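Local coordinates for uncharacterized protein (Acinetobacter baumannii, PDB 4PUX), which is of unknown function but folds into a closed antiparallel beta-barrel of the DUF3237 family, grouped with the allene-oxide-cyclase-like barrels, at residues F18-N23 and V152-Y157; K37-P42 and Q65-K70; G95-S100 and K116-K121. All blocks are in the same frame, centred on the assembly; numbering follows the deposited sequence. Where two conformers were deposited one is given.

Contact 1 of 3, residues F18-N23 and V152-Y157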
loop_
_atom_site.group_PDB
_atom_site.type_symbol
_atom_site.label_atom_id
_atom_site.label_comp_id
_atom_site.label_asym_id
_atom_site.label_seq_id
_atom_site.Cartn_x
_atom_site.Cartn_y
_atom_site.Cartn_z
ATOM N N PHE A 18 3.497 -0.504 8.711
ATOM C CA PHE A 18 2.076 -0.833 8.636
ATOM C C PHE A 18 1.866 -2.330 8.448
ATOM O O PHE A 18 2.553 -2.975 7.613
ATOM C CB PHE A 18 1.401 -0.109 7.452
ATOM C CG PHE A 18 1.160 1.383 7.672
ATOM C CD1 PHE A 18 2.225 2.298 7.687
ATOM C CD2 PHE A 18 -0.138 1.876 7.863
ATOM C CE1 PHE A 18 2.007 3.672 7.870
ATOM C CE2 PHE A 18 -0.354 3.266 8.058
ATOM C CZ PHE A 18 0.725 4.150 8.086
ATOM N N SER A 19 0.860 -2.827 9.137
ATOM C CA SER A 19 0.407 -4.205 9.016
ATOM C C SER A 19 -1.115 -4.143 8.782
ATOM O O SER A 19 -1.858 -3.832 9.700
ATOM C CB SER A 19 0.813 -4.995 10.282
ATOM O OG SER A 19 2.228 -4.894 10.499
ATOM N N VAL A 20 -1.548 -4.371 7.550
ATOM C CA VAL A 20 -2.955 -4.242 7.150
ATOM C C VAL A 20 -3.607 -5.630 7.132
ATOM O O VAL A 20 -3.105 -6.579 6.494
ATOM C CB VAL A 20 -3.106 -3.582 5.742
ATOM C CG1 VAL A 20 -4.583 -3.282 5.478
ATOM C CG2 VAL A 20 -2.236 -2.274 5.619
ATOM N N ASP A 21 -4.732 -5.726 7.824
ATOM C CA ASP A 21 -5.514 -6.984 7.885
ATOM C C ASP A 21 -6.604 -6.937 6.784
ATOM O O ASP A 21 -7.319 -5.928 6.648
ATOM C CB ASP A 21 -6.182 -7.130 9.247
ATOM C CG ASP A 21 -5.215 -7.527 10.344
ATOM O OD1 ASP A 21 -4.180 -8.118 10.028
ATOM O OD2 ASP A 21 -5.483 -7.251 11.544
ATOM N N LEU A 22 -6.736 -8.055 6.051
ATOM C CA LEU A 22 -7.728 -8.225 4.957
ATOM C C LEU A 22 -8.616 -9.442 5.311
ATOM O O LEU A 22 -8.707 -10.411 4.546
ATOM C CB LEU A 22 -6.998 -8.453 3.629
ATOM C CG LEU A 22 -5.893 -7.459 3.325
ATOM C CD1 LEU A 22 -5.174 -7.881 2.054
ATOM C CD2 LEU A 22 -6.443 -6.038 3.214
ATOM N N ASN A 23 -9.225 -9.401 6.515
ATOM C CA ASN A 23 -9.857 -10.593 7.091
ATOM C C ASN A 23 -11.371 -10.718 6.735
ATOM O O ASN A 23 -12.254 -10.853 7.598
ATOM C CB ASN A 23 -9.649 -10.624 8.623
ATOM C CG ASN A 23 -8.182 -10.803 9.068
ATOM O OD1 ASN A 23 -7.834 -10.444 10.229
ATOM N ND2 ASN A 23 -7.355 -11.296 8.225
ATOM N N VAL A 152 -1.286 -7.330 4.200
ATOM C CA VAL A 152 -0.190 -6.622 3.539
ATOM C C VAL A 152 0.645 -5.906 4.617
ATOM O O VAL A 152 0.103 -5.209 5.495
ATOM C CB VAL A 152 -0.710 -5.578 2.522
ATOM C CG1 VAL A 152 0.449 -4.725 1.954
ATOM C CG2 VAL A 152 -1.450 -6.279 1.398
ATOM N N ILE A 153 1.944 -6.122 4.573
ATOM C CA ILE A 153 2.914 -5.454 5.446
ATOM C C ILE A 153 3.696 -4.465 4.593
ATOM O O ILE A 153 4.170 -4.829 3.495
ATOM C CB ILE A 153 3.970 -6.464 6.012
ATOM C CG1 ILE A 153 3.295 -7.699 6.619
ATOM C CG2 ILE A 153 4.914 -5.763 7.022
ATOM C CD1 ILE A 153 2.436 -7.415 7.779
ATOM N N TYR A 154 3.857 -3.233 5.051
ATOM C CA TYR A 154 4.691 -2.274 4.318
ATOM C C TYR A 154 5.395 -1.271 5.200
ATOM O O TYR A 154 4.925 -0.943 6.304
ATOM C CB TYR A 154 3.879 -1.570 3.222
ATOM C CG TYR A 154 2.747 -0.598 3.639
ATOM C CD1 TYR A 154 3.020 0.779 3.909
ATOM C CD2 TYR A 154 1.431 -1.001 3.636
ATOM C CE1 TYR A 154 2.013 1.700 4.162
ATOM C CE2 TYR A 154 0.412 -0.110 3.893
ATOM C CZ TYR A 154 0.697 1.248 4.144
ATOM O OH TYR A 154 -0.349 2.122 4.403
ATOM N N ASP A 155 6.560 -0.858 4.753
ATOM C CA ASP A 155 7.330 0.213 5.378
ATOM C C ASP A 155 6.997 1.544 4.668
ATOM O O ASP A 155 7.165 1.657 3.442
ATOM C CB ASP A 155 8.837 -0.054 5.244
ATOM C CG ASP A 155 9.308 -1.273 6.013
ATOM O OD1 ASP A 155 8.704 -1.636 7.044
ATOM O OD2 ASP A 155 10.307 -1.867 5.584
ATOM N N ALA A 156 6.453 2.485 5.413
ATOM C CA ALA A 156 6.130 3.826 4.928
ATOM C C ALA A 156 7.256 4.819 5.201
ATOM O O ALA A 156 7.871 4.782 6.283
ATOM C CB ALA A 156 4.858 4.321 5.563
ATOM N N TYR A 157 7.480 5.707 4.236
ATOM C CA TYR A 157 8.489 6.782 4.292
ATOM C C TYR A 157 7.886 8.095 3.793
ATOM O O TYR A 157 7.086 8.085 2.845
ATOM C CB TYR A 157 9.695 6.460 3.399
ATOM C CG TYR A 157 10.355 5.116 3.673
ATOM C CD1 TYR A 157 9.829 3.925 3.153
ATOM C CD2 TYR A 157 11.542 5.036 4.434
ATOM C CE1 TYR A 157 10.428 2.721 3.404
ATOM C CE2 TYR A 157 12.144 3.816 4.678
ATOM C CZ TYR A 157 11.600 2.671 4.155
ATOM O OH TYR A 157 12.218 1.461 4.380
#

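Contact 2 of 3, residues K37-P42 and Q65-K70. With EDO (1,2-ethanediol), chain C.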
loop_
_atom_site.group_PDB
_atom_site.type_symbol
_atom_site.label_atom_id
_atom_site.label_comp_id
_atom_site.label_asym_id
_atom_site.label_seq_id
_atom_site.Cartn_x
_atom_site.Cartn_y
_atom_site.Cartn_z
ATOM N N LYS A 37 -9.646 -7.591 -14.442
ATOM C CA LYS A 37 -10.548 -8.070 -13.408
ATOM C C LYS A 37 -10.622 -7.076 -12.265
ATOM O O LYS A 37 -9.588 -6.592 -11.786
ATOM C CB LYS A 37 -10.095 -9.444 -12.881
ATOM C CG LYS A 37 -10.233 -10.504 -13.919
ATOM C CD LYS A 37 -9.811 -11.865 -13.371
ATOM C CE LYS A 37 -9.685 -12.934 -14.488
ATOM N NZ LYS A 37 -9.020 -14.198 -13.988
ATOM N N ARG A 38 -11.843 -6.755 -11.858
ATOM C CA ARG A 38 -12.120 -5.899 -10.704
ATOM C C ARG A 38 -12.250 -6.765 -9.445
ATOM O O ARG A 38 -13.044 -7.690 -9.417
ATOM C CB ARG A 38 -13.410 -5.094 -10.932
ATOM C CG ARG A 38 -13.837 -4.317 -9.708
ATOM C CD ARG A 38 -12.849 -3.209 -9.343
ATOM N NE ARG A 38 -12.824 -2.105 -10.314
ATOM C CZ ARG A 38 -12.042 -1.047 -10.213
ATOM N NH1 ARG A 38 -11.129 -0.994 -9.241
ATOM N NH2 ARG A 38 -12.185 -0.025 -11.044
ATOM N N ARG A 39 -11.456 -6.458 -8.434
ATOM C CA ARG A 39 -11.443 -7.161 -7.149
ATOM C C ARG A 39 -11.608 -6.106 -6.037
ATOM O O ARG A 39 -10.853 -5.119 -6.000
ATOM C CB ARG A 39 -10.110 -7.928 -6.939
ATOM C CG ARG A 39 -9.722 -8.798 -8.127
ATOM C CD ARG A 39 -8.448 -9.566 -7.860
ATOM N NE ARG A 39 -8.630 -10.600 -6.856
ATOM C CZ ARG A 39 -7.887 -10.769 -5.760
ATOM N NH1 ARG A 39 -6.834 -10.006 -5.501
ATOM N NH2 ARG A 39 -8.165 -11.777 -4.952
ATOM N N ILE A 40 -12.590 -6.289 -5.151
ATOM C CA ILE A 40 -12.836 -5.352 -4.030
ATOM C C ILE A 40 -12.470 -6.105 -2.772
ATOM O O ILE A 40 -13.101 -7.100 -2.405
ATOM C CB ILE A 40 -14.273 -4.800 -4.027
ATOM C CG1 ILE A 40 -14.586 -4.103 -5.363
ATOM C CG2 ILE A 40 -14.504 -3.887 -2.803
ATOM C CD1 ILE A 40 -16.040 -3.672 -5.530
ATOM N N ILE A 41 -11.341 -5.705 -2.205
ATOM C CA ILE A 41 -10.655 -6.407 -1.111
ATOM C C ILE A 41 -10.824 -5.609 0.216
ATOM O O ILE A 41 -10.181 -4.551 0.394
ATOM C CB ILE A 41 -9.152 -6.544 -1.432
ATOM C CG1 ILE A 41 -8.920 -7.198 -2.801
ATOM C CG2 ILE A 41 -8.402 -7.269 -0.286
ATOM C CD1 ILE A 41 -7.550 -7.000 -3.367
ATOM N N PRO A 42 -11.792 -5.988 1.057
ATOM C CA PRO A 42 -12.012 -5.252 2.315
ATOM C C PRO A 42 -10.812 -5.149 3.237
ATOM O O PRO A 42 -10.093 -6.116 3.440
ATOM C CB PRO A 42 -13.156 -6.015 2.986
ATOM C CG PRO A 42 -13.872 -6.663 1.894
ATOM C CD PRO A 42 -12.736 -7.120 0.966
ATOM N N GLN A 65 -9.149 -2.932 -6.655
ATOM C CA GLN A 65 -8.034 -3.360 -7.469
ATOM C C GLN A 65 -8.461 -3.766 -8.861
ATOM O O GLN A 65 -9.601 -4.222 -9.059
ATOM C CB GLN A 65 -7.384 -4.586 -6.750
ATOM C CG GLN A 65 -6.091 -5.080 -7.314
ATOM C CD GLN A 65 -5.498 -6.217 -6.495
ATOM O OE1 GLN A 65 -5.792 -7.399 -6.743
ATOM N NE2 GLN A 65 -4.714 -5.863 -5.461
ATOM N N ILE A 66 -7.534 -3.620 -9.811
ATOM C CA ILE A 66 -7.695 -4.115 -11.186
ATOM C C ILE A 66 -6.481 -5.004 -11.469
ATOM O O ILE A 66 -5.347 -4.600 -11.210
ATOM C CB ILE A 66 -7.743 -2.988 -12.245
ATOM C CG1 ILE A 66 -8.912 -2.030 -11.980
ATOM C CG2 ILE A 66 -7.846 -3.574 -13.687
ATOM C CD1 ILE A 66 -8.771 -0.705 -12.695
ATOM N N VAL A 67 -6.736 -6.236 -11.944
ATOM C CA VAL A 67 -5.658 -7.157 -12.324
ATOM C C VAL A 67 -5.772 -7.385 -13.829
ATOM O O VAL A 67 -6.804 -7.935 -14.310
ATOM C CB VAL A 67 -5.736 -8.495 -11.575
ATOM C CG1 VAL A 67 -4.568 -9.420 -11.965
ATOM C CG2 VAL A 67 -5.753 -8.232 -10.044
ATOM N N ASP A 68 -4.731 -7.022 -14.570
ATOM C CA ASP A 68 -4.749 -7.145 -16.036
ATOM C C ASP A 68 -4.371 -8.569 -16.487
ATOM O O ASP A 68 -4.166 -9.465 -15.637
ATOM C CB ASP A 68 -3.956 -6.013 -16.708
ATOM C CG ASP A 68 -2.447 -6.212 -16.710
ATOM O OD1 ASP A 68 -1.946 -7.286 -16.264
ATOM O OD2 ASP A 68 -1.778 -5.249 -17.176
ATOM N N SER A 69 -4.236 -8.757 -17.813
ATOM C CA SER A 69 -4.025 -10.095 -18.376
ATOM C C SER A 69 -2.574 -10.566 -18.317
ATOM O O SER A 69 -2.294 -11.714 -18.667
ATOM C CB SER A 69 -4.491 -10.132 -19.831
ATOM O OG SER A 69 -3.700 -9.308 -20.649
ATOM N N LYS A 70 -1.724 -9.662 -17.838
ATOM C CA LYS A 70 -0.327 -9.873 -17.720
ATOM C C LYS A 70 0.120 -9.894 -16.225
ATOM O O LYS A 70 1.315 -9.740 -15.960
ATOM C CB LYS A 70 0.347 -8.754 -18.522
ATOM C CG LYS A 70 -0.044 -8.783 -20.054
ATOM C CD LYS A 70 -0.218 -7.388 -20.672
ATOM C CE LYS A 70 -0.360 -7.416 -22.215
ATOM N NZ LYS A 70 -1.743 -7.770 -22.694
HETATM C C1 EDO C . -10.393 2.591 -8.805
HETATM O O1 EDO C . -10.134 1.733 -9.890
HETATM C C2 EDO C . -11.514 3.577 -9.117
HETATM O O2 EDO C . -12.740 2.927 -9.258
#

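Contact 3 of 3, residues G95-S100 and K116-K121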
loop_
_atom_site.group_PDB
_atom_site.type_symbol
_atom_site.label_atom_id
_atom_site.label_comp_id
_atom_site.label_asym_id
_atom_site.label_seq_id
_atom_site.Cartn_x
_atom_site.Cartn_y
_atom_site.Cartn_z
ATOM N N GLY A 95 -0.740 2.370 -6.424
ATOM C CA GLY A 95 0.515 1.808 -6.881
ATOM C C GLY A 95 0.349 0.518 -7.664
ATOM O O GLY A 95 -0.702 0.296 -8.269
ATOM N N TYR A 96 1.404 -0.311 -7.647
ATOM C CA TYR A 96 1.503 -1.476 -8.532
ATOM C C TYR A 96 2.062 -2.674 -7.802
ATOM O O TYR A 96 2.984 -2.525 -6.950
ATOM C CB TYR A 96 2.439 -1.200 -9.739
ATOM C CG TYR A 96 2.055 -0.015 -10.596
ATOM C CD1 TYR A 96 0.853 -0.021 -11.322
ATOM C CD2 TYR A 96 2.878 1.114 -10.682
ATOM C CE1 TYR A 96 0.506 1.056 -12.130
ATOM C CE2 TYR A 96 2.532 2.215 -11.462
ATOM C CZ TYR A 96 1.359 2.177 -12.204
ATOM O OH TYR A 96 0.993 3.257 -12.992
ATOM N N ARG A 97 1.550 -3.851 -8.159
ATOM C CA ARG A 97 2.137 -5.142 -7.740
ATOM C C ARG A 97 2.306 -6.020 -8.979
ATOM O O ARG A 97 1.333 -6.241 -9.704
ATOM C CB ARG A 97 1.295 -5.833 -6.691
ATOM C CG ARG A 97 1.921 -7.165 -6.192
ATOM C CD ARG A 97 1.149 -7.772 -4.985
ATOM N NE ARG A 97 1.838 -8.955 -4.442
ATOM C CZ ARG A 97 1.518 -10.214 -4.699
ATOM N NH1 ARG A 97 0.481 -10.514 -5.474
ATOM N NH2 ARG A 97 2.224 -11.197 -4.155
ATOM N N HIS A 98 3.527 -6.528 -9.201
ATOM C CA HIS A 98 3.793 -7.391 -10.351
ATOM C C HIS A 98 5.006 -8.252 -10.045
ATOM O O HIS A 98 5.802 -7.914 -9.154
ATOM C CB HIS A 98 3.957 -6.595 -11.656
ATOM C CG HIS A 98 5.111 -5.628 -11.655
ATOM N ND1 HIS A 98 6.418 -6.026 -11.845
ATOM C CD2 HIS A 98 5.145 -4.278 -11.572
ATOM C CE1 HIS A 98 7.207 -4.967 -11.843
ATOM N NE2 HIS A 98 6.462 -3.895 -11.669
ATOM N N GLY A 99 5.122 -9.403 -10.717
ATOM C CA GLY A 99 6.318 -10.221 -10.561
ATOM C C GLY A 99 7.596 -9.423 -10.796
ATOM O O GLY A 99 7.632 -8.544 -11.676
ATOM N N SER A 100 8.632 -9.688 -9.998
ATOM C CA SER A 100 9.925 -9.022 -10.207
ATOM C C SER A 100 10.521 -9.450 -11.552
ATOM O O SER A 100 10.210 -10.530 -12.080
ATOM C CB SER A 100 10.930 -9.329 -9.111
ATOM O OG SER A 100 11.431 -10.633 -9.201
ATOM N N LYS A 116 8.766 -16.938 -5.193
ATOM C CA LYS A 116 8.578 -15.881 -6.182
ATOM C C LYS A 116 8.691 -14.531 -5.476
ATOM O O LYS A 116 8.186 -14.374 -4.334
ATOM C CB LYS A 116 7.200 -15.996 -6.832
ATOM C CG LYS A 116 6.985 -17.272 -7.650
ATOM C CD LYS A 116 5.554 -17.355 -8.193
ATOM C CE LYS A 116 5.242 -16.212 -9.176
ATOM N NZ LYS A 116 3.980 -16.428 -9.961
ATOM N N ASN A 117 9.338 -13.570 -6.143
ATOM C CA ASN A 117 9.495 -12.196 -5.620
ATOM C C ASN A 117 8.692 -11.218 -6.448
ATOM O O ASN A 117 8.519 -11.422 -7.667
ATOM C CB ASN A 117 10.972 -11.777 -5.614
ATOM C CG ASN A 117 11.825 -12.624 -4.678
ATOM O OD1 ASN A 117 12.851 -13.190 -5.085
ATOM N ND2 ASN A 117 11.411 -12.715 -3.422
ATOM N N TYR A 118 8.193 -10.168 -5.788
ATOM C CA TYR A 118 7.317 -9.185 -6.409
ATOM C C TYR A 118 7.793 -7.753 -6.178
ATOM O O TYR A 118 8.328 -7.406 -5.120
ATOM C CB TYR A 118 5.881 -9.293 -5.846
ATOM C CG TYR A 118 5.184 -10.594 -6.185
ATOM C CD1 TYR A 118 5.455 -11.751 -5.458
ATOM C CD2 TYR A 118 4.277 -10.673 -7.254
ATOM C CE1 TYR A 118 4.853 -12.965 -5.786
ATOM C CE2 TYR A 118 3.636 -11.894 -7.586
ATOM C CZ TYR A 118 3.938 -13.032 -6.852
ATOM O OH TYR A 118 3.331 -14.250 -7.148
ATOM N N TYR A 119 7.574 -6.952 -7.197
ATOM C CA TYR A 119 7.623 -5.492 -7.129
ATOM C C TYR A 119 6.263 -5.032 -6.563
ATOM O O TYR A 119 5.234 -5.349 -7.158
ATOM C CB TYR A 119 7.788 -4.902 -8.513
ATOM C CG TYR A 119 7.927 -3.386 -8.488
ATOM C CD1 TYR A 119 6.790 -2.536 -8.533
ATOM C CD2 TYR A 119 9.185 -2.786 -8.406
ATOM C CE1 TYR A 119 6.922 -1.150 -8.509
ATOM C CE2 TYR A 119 9.333 -1.385 -8.409
ATOM C CZ TYR A 119 8.183 -0.568 -8.427
ATOM O OH TYR A 119 8.334 0.828 -8.400
ATOM N N PHE A 120 6.255 -4.385 -5.390
ATOM C CA PHE A 120 4.995 -3.962 -4.730
ATOM C C PHE A 120 5.321 -2.656 -4.005
ATOM O O PHE A 120 5.805 -2.658 -2.865
ATOM C CB PHE A 120 4.488 -5.088 -3.825
ATOM C CG PHE A 120 3.124 -4.869 -3.186
ATOM C CD1 PHE A 120 2.291 -3.785 -3.504
ATOM C CD2 PHE A 120 2.636 -5.855 -2.317
ATOM C CE1 PHE A 120 1.039 -3.660 -2.899
ATOM C CE2 PHE A 120 1.405 -5.713 -1.706
ATOM C CZ PHE A 120 0.600 -4.631 -2.024
ATOM N N LYS A 121 5.008 -1.552 -4.672
ATOM C CA LYS A 121 5.324 -0.189 -4.228
ATOM C C LYS A 121 4.080 0.682 -4.344
ATOM O O LYS A 121 3.271 0.520 -5.266
ATOM C CB LYS A 121 6.517 0.440 -5.007
ATOM C CG LYS A 121 7.797 -0.415 -5.081
ATOM C CD LYS A 121 8.361 -0.668 -3.731
ATOM C CE LYS A 121 9.862 -0.914 -3.705
ATOM N NZ LYS A 121 10.174 -2.331 -3.847
HETATM O O HOH W 1 0.647 -13.617 -5.507
#

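Contact 1 of 3, residues F18-N23 and V152-Y157
At Phe18, where the segment begins, N donates to Tyr154 O at 2.8 Å, nearly along the C=O axis, and O accepts from Tyr154 N. Its CG lies beside the backbone N (chi1 -75°), whereas Tyr154 takes the crowded position between N and the carbonyl carbon (chi1 68°), so the two side chains run alongside each other. The rings are within 5° of parallel but slid apart. Phe18 CB, 3.6 Å from the Tyr154 ring centroid, sits over the middle of the tyrosine face, and Tyr154 OH lies over the rim of the Phe18 face, 3.5 Å from Phe18 CD2. Phe18 CE1 also meets Ala156 CB at 3.7 Å. Ser19 turns to the other face of the sheet, where its OG touches Ile153 CD1. Val20 returns to the Phe18 side; its N and O both bond to Val152, and its CG2 leans on Tyr154 CE2 at 3.8 Å. Past the strand end, Leu22 CD1 crosses Val152 CG2 at 4.1 Å. Tyr154 OH is held by Tyr79 OH of strand 73-83. This seam joins the first barrel strand, 12-21, to the last, 151-159, between neighbouring strands 36-49 and 141-147.

Contact 2 of 3, residues K37-P42 and Q65-K70
Arg38 sets its CG anti to the backbone N (chi1 173°), then bends at chi2 (66°) and chi3 (69°), which folds the guanidinium back across Ile66. Ile66 CG1 comes over the rim of one guanidinium face, 3.7 Å from Arg38 NH1, and Arg38 CD rests 3.4 Å from Gln65 O. On the opposite face of the sheet, Arg39 bends once, at chi3, while Gln65 runs fully extended, so the two chains lie side by side. Arg39 NH1 reaches Gln65 OE1 at 3.1 Å, with the oxygen in the guanidinium plane but the donor above the plane of the amide. Ile41 CD1 packs against Gln65 NE2 at 3.7 Å, and Arg39 CD against Val67 CG2. Beneath these side chains, paired backbone bonds join Lys37 to Val67 and Arg39 to Gln65, zipping up the hairpin of strands 36-49 and 54-67. Arg38 NH1 and NH2 together grip O1, one hydroxyl of an ethanediol that probably came from the crystallisation liquor, at 3.0 and 2.9 Å. Arg39 NH2 makes a salt bridge with Glu28, so its charge is probably balanced there, while the uncharged Gln65 amide probably helps to set its rotation.

Contact 3 of 3, residues G95-S100 and K116-K121
The tight part of this contact is built round Arg97. With CG anti to the backbone N and the chain extended as far as NE, the side chain runs across two aromatic residues of 116-121. Its CD lies over the face of Phe120, 3.9 Å from the Phe120 ring centroid, in a CH-pi contact. Beyond it the guanidinium settles flat on Tyr118, planes 18° apart, with Arg97 CZ 3.9 Å from the Tyr118 ring centroid: a stacked cation-pi pair in which NH2 sits over the middle of the ring. Arg97 NH1 also gives a hydrogen bond to a water at 3.1 Å, which in turn is weakly bonded to Tyr118 OH. Arg147 brings a like charge close to NH1, and the tyrosine face may help offset it. The ladder under these groups is antiparallel barrel sheet, strand 88-99 against strand 118-127. Tyr96 pairs with Lys121 and His98 with Tyr119 through two backbone bonds each, and Ser100 N adds one to Asn117 O at 2.9 Å as the strand gives way to helix 101-108. Ser100 is the N-cap of that helix, its OG bonded to Thr103 N. The face of Tyr96, His98, Tyr119 and Lys121 is looser: Tyr96, Tyr119 and Lys121 are exposed where Phe120 is buried, and the ends of Tyr96 and Lys121 lead away. The one close side-chain pair here is His98 with Tyr119, side by side: the rings are 10° from parallel but slid, so Tyr119 CB, 3.4 Å from His98 CE1, lies over the histidine face, toward its rim. His98 CG takes the crowded position between N and the carbonyl carbon (chi1 62°), and ND1 donates to Gly99 O at 2.8 Å, which should fix the imidazole rotation and leave ND1 protonated.

Contact 1 lies nearest the chain centre and closes the barrel between first and last strands, its side chains meeting mainly through apolar and aromatic packing. Contacts 2 and 3 lie farther out, contact 3 being the most solvent-exposed, and both bring arginines into play: contact 2 with an amide and ethanediol, contact 3 with aromatic faces and water. All three belong to one curled antiparallel sheet, but each joins a different pair of strands; 12-21 of contact 1 and 36-49 of contact 2 are neighbours. Contact 1 touches both others, through Leu22 against Ile41 and Pro42 of contact 2, and through Val152 against Phe120 of contact 3. Contacts 2 and 3 do not touch, their nearest atoms about 6 Å apart.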